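Local coordinates for protein 4-amino-4-deoxy-L-arabinose transferase or related glycosyltransferases of PMT family (Cupriavidus metallidurans, PDB 5EZM) that probably transfers 4-amino-4-deoxy-L-arabinose to lipid A at the membrane, as a zinc-binding glycosyltransferase of the GT-C fold, at residues A464-A474 with H491-H499. Sequence-based numbering, arbitrary orientation.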
ATOM      1  N   ALA A 464      16.927   8.705   3.918  1.00 55.47           N
ATOM      2  CA  ALA A 464      17.100   7.542   3.058  1.00 55.37           C
ATOM      3  C   ALA A 464      16.649   7.823   1.632  1.00 56.70           C
ATOM      4  O   ALA A 464      17.182   7.229   0.688  1.00 59.02           O
ATOM      5  CB  ALA A 464      16.333   6.345   3.625  1.00 52.59           C
ATOM      6  N   SER A 465      15.682   8.725   1.460  1.00 54.54           N
ATOM      7  CA  SER A 465      15.143   8.998   0.136  1.00 53.80           C
ATOM      8  C   SER A 465      16.162   9.652  -0.782  1.00 56.77           C
ATOM      9  O   SER A 465      16.029   9.550  -2.005  1.00 60.53           O
ATOM     10  CB  SER A 465      13.909   9.892   0.247  1.00 52.07           C
ATOM     11  OG  SER A 465      14.275  11.189   0.680  1.00 51.38           O
ATOM     12  N   GLY A 466      17.170  10.318  -0.227  1.00 63.77           N
ATOM     13  CA  GLY A 466      18.125  11.024  -1.050  1.00 61.06           C
ATOM     14  C   GLY A 466      17.615  12.312  -1.642  1.00 62.63           C
ATOM     15  O   GLY A 466      18.327  12.938  -2.432  1.00 64.56           O
ATOM     16  N   ALA A 467      16.401  12.732  -1.288  1.00 65.06           N
ATOM     17  CA  ALA A 467      15.870  13.986  -1.807  1.00 67.52           C
ATOM     18  C   ALA A 467      16.692  15.190  -1.363  1.00 69.66           C
ATOM     19  O   ALA A 467      16.683  16.217  -2.049  1.00 71.59           O
ATOM     20  CB  ALA A 467      14.412  14.157  -1.376  1.00 69.30           C
ATOM     21  N   ASP A 468      17.402  15.087  -0.236  1.00 70.25           N
ATOM     22  CA  ASP A 468      18.218  16.205   0.229  1.00 73.70           C
ATOM     23  C   ASP A 468      19.394  16.459  -0.709  1.00 72.75           C
ATOM     24  O   ASP A 468      19.675  17.608  -1.070  1.00 75.87           O
ATOM     25  CB  ASP A 468      18.710  15.944   1.655  1.00 77.27           C
ATOM     26  CG  ASP A 468      17.613  16.103   2.696  1.00 82.42           C
ATOM     27  OD1 ASP A 468      16.657  16.872   2.453  1.00 84.33           O
ATOM     28  OD2 ASP A 468      17.713  15.464   3.765  1.00 84.03           O
ATOM     29  N   ILE A 469      20.099  15.399  -1.119  1.00 68.36           N
ATOM     30  CA  ILE A 469      21.242  15.564  -2.011  1.00 65.60           C
ATOM     31  C   ILE A 469      20.832  15.626  -3.475  1.00 62.53           C
ATOM     32  O   ILE A 469      21.700  15.759  -4.347  1.00 60.38           O
ATOM     33  CB  ILE A 469      22.275  14.434  -1.821  1.00 63.30           C
ATOM     34  CG1 ILE A 469      21.796  13.148  -2.491  1.00 60.45           C
ATOM     35  CG2 ILE A 469      22.542  14.216  -0.341  1.00 66.60           C
ATOM     36  CD1 ILE A 469      22.802  12.021  -2.422  1.00 60.13           C
ATOM     37  N   ALA A 470      19.536  15.540  -3.775  1.00 61.39           N
ATOM     38  CA  ALA A 470      19.104  15.658  -5.167  1.00 58.52           C
ATOM     39  C   ALA A 470      19.407  17.031  -5.764  1.00 59.50           C
ATOM     40  O   ALA A 470      19.912  17.082  -6.899  1.00 57.70           O
ATOM     41  CB  ALA A 470      17.617  15.301  -5.287  1.00 57.10           C
ATOM     42  N   PRO A 471      19.152  18.163  -5.088  1.00 64.26           N
ATOM     43  CA  PRO A 471      19.499  19.454  -5.717  1.00 70.63           C
ATOM     44  C   PRO A 471      20.979  19.614  -6.038  1.00 74.09           C
ATOM     45  O   PRO A 471      21.312  20.166  -7.094  1.00 74.37           O
ATOM     46  CB  PRO A 471      19.028  20.484  -4.679  1.00 71.18           C
ATOM     47  CG  PRO A 471      17.939  19.807  -3.952  1.00 66.82           C
ATOM     48  CD  PRO A 471      18.372  18.370  -3.853  1.00 62.92           C
ATOM     49  N   GLN A 472      21.875  19.164  -5.155  1.00 77.23           N
ATOM     50  CA  GLN A 472      23.305  19.228  -5.453  1.00 81.54           C
ATOM     51  C   GLN A 472      23.639  18.473  -6.735  1.00 77.37           C
ATOM     52  O   GLN A 472      24.410  18.959  -7.570  1.00 80.48           O
ATOM     53  CB  GLN A 472      24.114  18.669  -4.281  1.00 87.50           C
ATOM     54  CG  GLN A 472      24.064  19.517  -3.021  1.00 99.49           C
ATOM     55  CD  GLN A 472      24.901  20.780  -3.133  1.00111.73           C
ATOM     56  OE1 GLN A 472      25.784  20.878  -3.988  1.00114.91           O
ATOM     57  NE2 GLN A 472      24.628  21.753  -2.267  1.00117.28           N
ATOM     58  N   ILE A 473      23.059  17.283  -6.909  1.00 71.05           N
ATOM     59  CA  ILE A 473      23.337  16.472  -8.090  1.00 64.35           C
ATOM     60  C   ILE A 473      22.732  17.105  -9.334  1.00 66.92           C
ATOM     61  O   ILE A 473      23.352  17.122 -10.403  1.00 69.43           O
ATOM     62  CB  ILE A 473      22.818  15.039  -7.877  1.00 58.23           C
ATOM     63  CG1 ILE A 473      23.472  14.418  -6.644  1.00 54.86           C
ATOM     64  CG2 ILE A 473      23.072  14.180  -9.109  1.00 57.55           C
ATOM     65  CD1 ILE A 473      22.889  13.090  -6.261  1.00 52.23           C
ATOM     66  N   ALA A 474      21.514  17.639  -9.216  1.00 69.25           N
ATOM     67  CA  ALA A 474      20.809  18.181 -10.371  1.00 72.09           C
ATOM     68  C   ALA A 474      21.476  19.427 -10.936  1.00 79.29           C
ATOM     69  O   ALA A 474      21.234  19.767 -12.099  1.00 82.58           O
ATOM     70  CB  ALA A 474      19.361  18.496  -9.998  1.00 70.38           C
ATOM     71  N   HIS A 491      15.803   3.341  -5.422  1.00 58.58           N
ATOM     72  CA  HIS A 491      14.383   3.404  -5.735  1.00 60.91           C
ATOM     73  C   HIS A 491      13.783   4.796  -5.591  1.00 62.19           C
ATOM     74  O   HIS A 491      12.679   5.029  -6.096  1.00 63.33           O
ATOM     75  CB  HIS A 491      13.605   2.434  -4.847  1.00 62.60           C
ATOM     76  CG  HIS A 491      13.883   0.991  -5.137  1.00 62.06           C
ATOM     77  ND1 HIS A 491      13.345   0.334  -6.223  1.00 61.40           N
ATOM     78  CD2 HIS A 491      14.629   0.078  -4.475  1.00 62.31           C
ATOM     79  CE1 HIS A 491      13.750  -0.923  -6.218  1.00 62.38           C
ATOM     80  NE2 HIS A 491      14.530  -1.105  -5.166  1.00 63.41           N
ATOM     81  N   THR A 492      14.466   5.722  -4.926  1.00 61.00           N
ATOM     82  CA  THR A 492      13.901   7.041  -4.667  1.00 59.60           C
ATOM     83  C   THR A 492      14.665   8.175  -5.325  1.00 59.19           C
ATOM     84  O   THR A 492      14.047   9.147  -5.768  1.00 59.77           O
ATOM     85  CB  THR A 492      13.829   7.296  -3.159  1.00 62.21           C
ATOM     86  OG1 THR A 492      15.137   7.160  -2.590  1.00 63.85           O
ATOM     87  CG2 THR A 492      12.886   6.304  -2.499  1.00 63.80           C
ATOM     88  N   LEU A 493      15.993   8.086  -5.399  1.00 59.83           N
ATOM     89  CA  LEU A 493      16.774   9.188  -5.955  1.00 59.15           C
ATOM     90  C   LEU A 493      16.494   9.448  -7.433  1.00 57.61           C
ATOM     91  O   LEU A 493      16.384  10.629  -7.809  1.00 58.69           O
ATOM     92  CB  LEU A 493      18.270   8.941  -5.724  1.00 56.87           C
ATOM     93  CG  LEU A 493      19.205  10.061  -6.192  1.00 53.23           C
ATOM     94  CD1 LEU A 493      18.949  11.330  -5.400  1.00 54.58           C
ATOM     95  CD2 LEU A 493      20.654   9.639  -6.068  1.00 51.46           C
ATOM     96  N   PRO A 494      16.379   8.441  -8.312  1.00 54.05           N
ATOM     97  CA  PRO A 494      16.041   8.760  -9.711  1.00 54.90           C
ATOM     98  C   PRO A 494      14.724   9.502  -9.859  1.00 59.78           C
ATOM     99  O   PRO A 494      14.617  10.378 -10.727  1.00 65.13           O
ATOM    100  CB  PRO A 494      16.011   7.383 -10.395  1.00 52.18           C
ATOM    101  CG  PRO A 494      16.018   6.384  -9.299  1.00 50.89           C
ATOM    102  CD  PRO A 494      16.718   7.018  -8.153  1.00 51.12           C
ATOM    103  N   PHE A 495      13.720   9.192  -9.032  1.00 56.83           N
ATOM    104  CA  PHE A 495      12.468   9.940  -9.086  1.00 52.23           C
ATOM    105  C   PHE A 495      12.698  11.408  -8.766  1.00 52.48           C
ATOM    106  O   PHE A 495      12.227  12.293  -9.488  1.00 51.98           O
ATOM    107  CB  PHE A 495      11.441   9.346  -8.119  1.00 50.33           C
ATOM    108  CG  PHE A 495      10.162  10.146  -8.025  1.00 49.50           C
ATOM    109  CD1 PHE A 495       9.146   9.969  -8.954  1.00 51.30           C
ATOM    110  CD2 PHE A 495       9.975  11.073  -7.010  1.00 49.50           C
ATOM    111  CE1 PHE A 495       7.966  10.702  -8.867  1.00 53.59           C
ATOM    112  CE2 PHE A 495       8.800  11.809  -6.916  1.00 51.13           C
ATOM    113  CZ  PHE A 495       7.795  11.623  -7.844  1.00 52.54           C
ATOM    114  N   TYR A 496      13.417  11.686  -7.676  1.00 55.42           N
ATOM    115  CA  TYR A 496      13.653  13.074  -7.290  1.00 57.33           C
ATOM    116  C   TYR A 496      14.531  13.800  -8.300  1.00 59.75           C
ATOM    117  O   TYR A 496      14.439  15.027  -8.424  1.00 63.57           O
ATOM    118  CB  TYR A 496      14.263  13.140  -5.893  1.00 52.33           C
ATOM    119  CG  TYR A 496      13.240  12.916  -4.811  1.00 52.48           C
ATOM    120  CD1 TYR A 496      12.345  13.918  -4.464  1.00 52.72           C
ATOM    121  CD2 TYR A 496      13.154  11.698  -4.145  1.00 53.52           C
ATOM    122  CE1 TYR A 496      11.397  13.719  -3.481  1.00 52.86           C
ATOM    123  CE2 TYR A 496      12.206  11.490  -3.155  1.00 52.87           C
ATOM    124  CZ  TYR A 496      11.331  12.506  -2.832  1.00 53.08           C
ATOM    125  OH  TYR A 496      10.387  12.314  -1.855  1.00 57.24           O
ATOM    126  N   LEU A 497      15.372  13.072  -9.035  1.00 56.93           N
ATOM    127  CA  LEU A 497      16.174  13.695 -10.078  1.00 57.35           C
ATOM    128  C   LEU A 497      15.427  13.843 -11.396  1.00 60.79           C
ATOM    129  O   LEU A 497      15.921  14.543 -12.288  1.00 62.97           O
ATOM    130  CB  LEU A 497      17.455  12.890 -10.309  1.00 52.45           C
ATOM    131  CG  LEU A 497      18.485  12.974  -9.185  1.00 51.16           C
ATOM    132  CD1 LEU A 497      19.624  12.008  -9.437  1.00 49.83           C
ATOM    133  CD2 LEU A 497      19.002  14.395  -9.048  1.00 51.19           C
ATOM    134  N   ARG A 498      14.253  13.222 -11.531  1.00 60.64           N
ATOM    135  CA  ARG A 498      13.548  13.127 -12.807  1.00 60.07           C
ATOM    136  C   ARG A 498      14.484  12.580 -13.882  1.00 59.50           C
ATOM    137  O   ARG A 498      14.581  13.106 -14.993  1.00 64.09           O
ATOM    138  CB  ARG A 498      12.962  14.481 -13.223  1.00 63.13           C
ATOM    139  CG  ARG A 498      12.314  15.287 -12.101  1.00 66.29           C
ATOM    140  CD  ARG A 498      11.000  14.681 -11.658  1.00 69.90           C
ATOM    141  NE  ARG A 498      10.174  15.620 -10.898  1.00 76.07           N
ATOM    142  CZ  ARG A 498      10.054  15.621  -9.572  1.00 74.74           C
ATOM    143  NH1 ARG A 498      10.710  14.726  -8.843  1.00 74.94           N
ATOM    144  NH2 ARG A 498       9.272  16.512  -8.973  1.00 71.62           N
ATOM    145  N   HIS A 499      15.198  11.510 -13.530  1.00 57.42           N
ATOM    146  CA  HIS A 499      16.270  10.985 -14.368  1.00 59.08           C
ATOM    147  C   HIS A 499      16.485   9.498 -14.097  1.00 59.91           C
ATOM    148  O   HIS A 499      16.773   9.112 -12.957  1.00 60.45           O
ATOM    149  CB  HIS A 499      17.555  11.771 -14.116  1.00 58.31           C
ATOM    150  CG  HIS A 499      18.631  11.519 -15.124  1.00 60.35           C
ATOM    151  ND1 HIS A 499      19.302  10.319 -15.211  1.00 60.02           N
ATOM    152  CD2 HIS A 499      19.166  12.318 -16.079  1.00 62.80           C
ATOM    153  CE1 HIS A 499      20.196  10.386 -16.181  1.00 61.72           C
ATOM    154  NE2 HIS A 499      20.135  11.590 -16.722  1.00 62.11           N
TER
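With CG turned away from its own carbonyl carbon (chi1 -77°), the ring of Tyr496 swings over Ala467, whose methyl sits above the centre of one face, 3.5 Å from CB to the ring centroid, in a CH-pi contact. A methyl is small enough to sit there and turn C-H bonds toward the pi cloud. Phe495 CD2 covers the opposite face, and the phenol OH bonds to Glu107 and to Leu54 N. Replacing Tyr496 by alanine would remove the ring and is likely to leave the Ala467 methyl without its aromatic partner and Glu107 and Leu54 N without the hydroxyl. Thr492, just ahead of helix 493-497, donates from OG1 to Ser465 O at 2.6 Å, arriving from above the carbonyl plane. Ser465 OG accepts from Ala467 N in an ST turn and also hydrogen-bonds to Arg462 O, shaping the bend after helix 458-465; there Gly466 takes a positive phi, which favours glycine, and a side chain would point at Leu493 CD1.

Both short helices belong to the C-terminal domain that follows the transmembrane helices, and they lie on its mixed sheet, their axes 10.0 Å apart at -60°. Ala470 is small enough to fit against both Tyr496 CB (4.0 Å from its CB) and Leu497 CD2. Ile473 CD1 reaches Leu493 CD2 tip to tip, while Leu497 CD2 lies 4.0 Å from Ile473 CB, the chains crossing nearly at right angles. Met539 and Val541 of strand 539-542 receive Ile473 and Leu493, respectively.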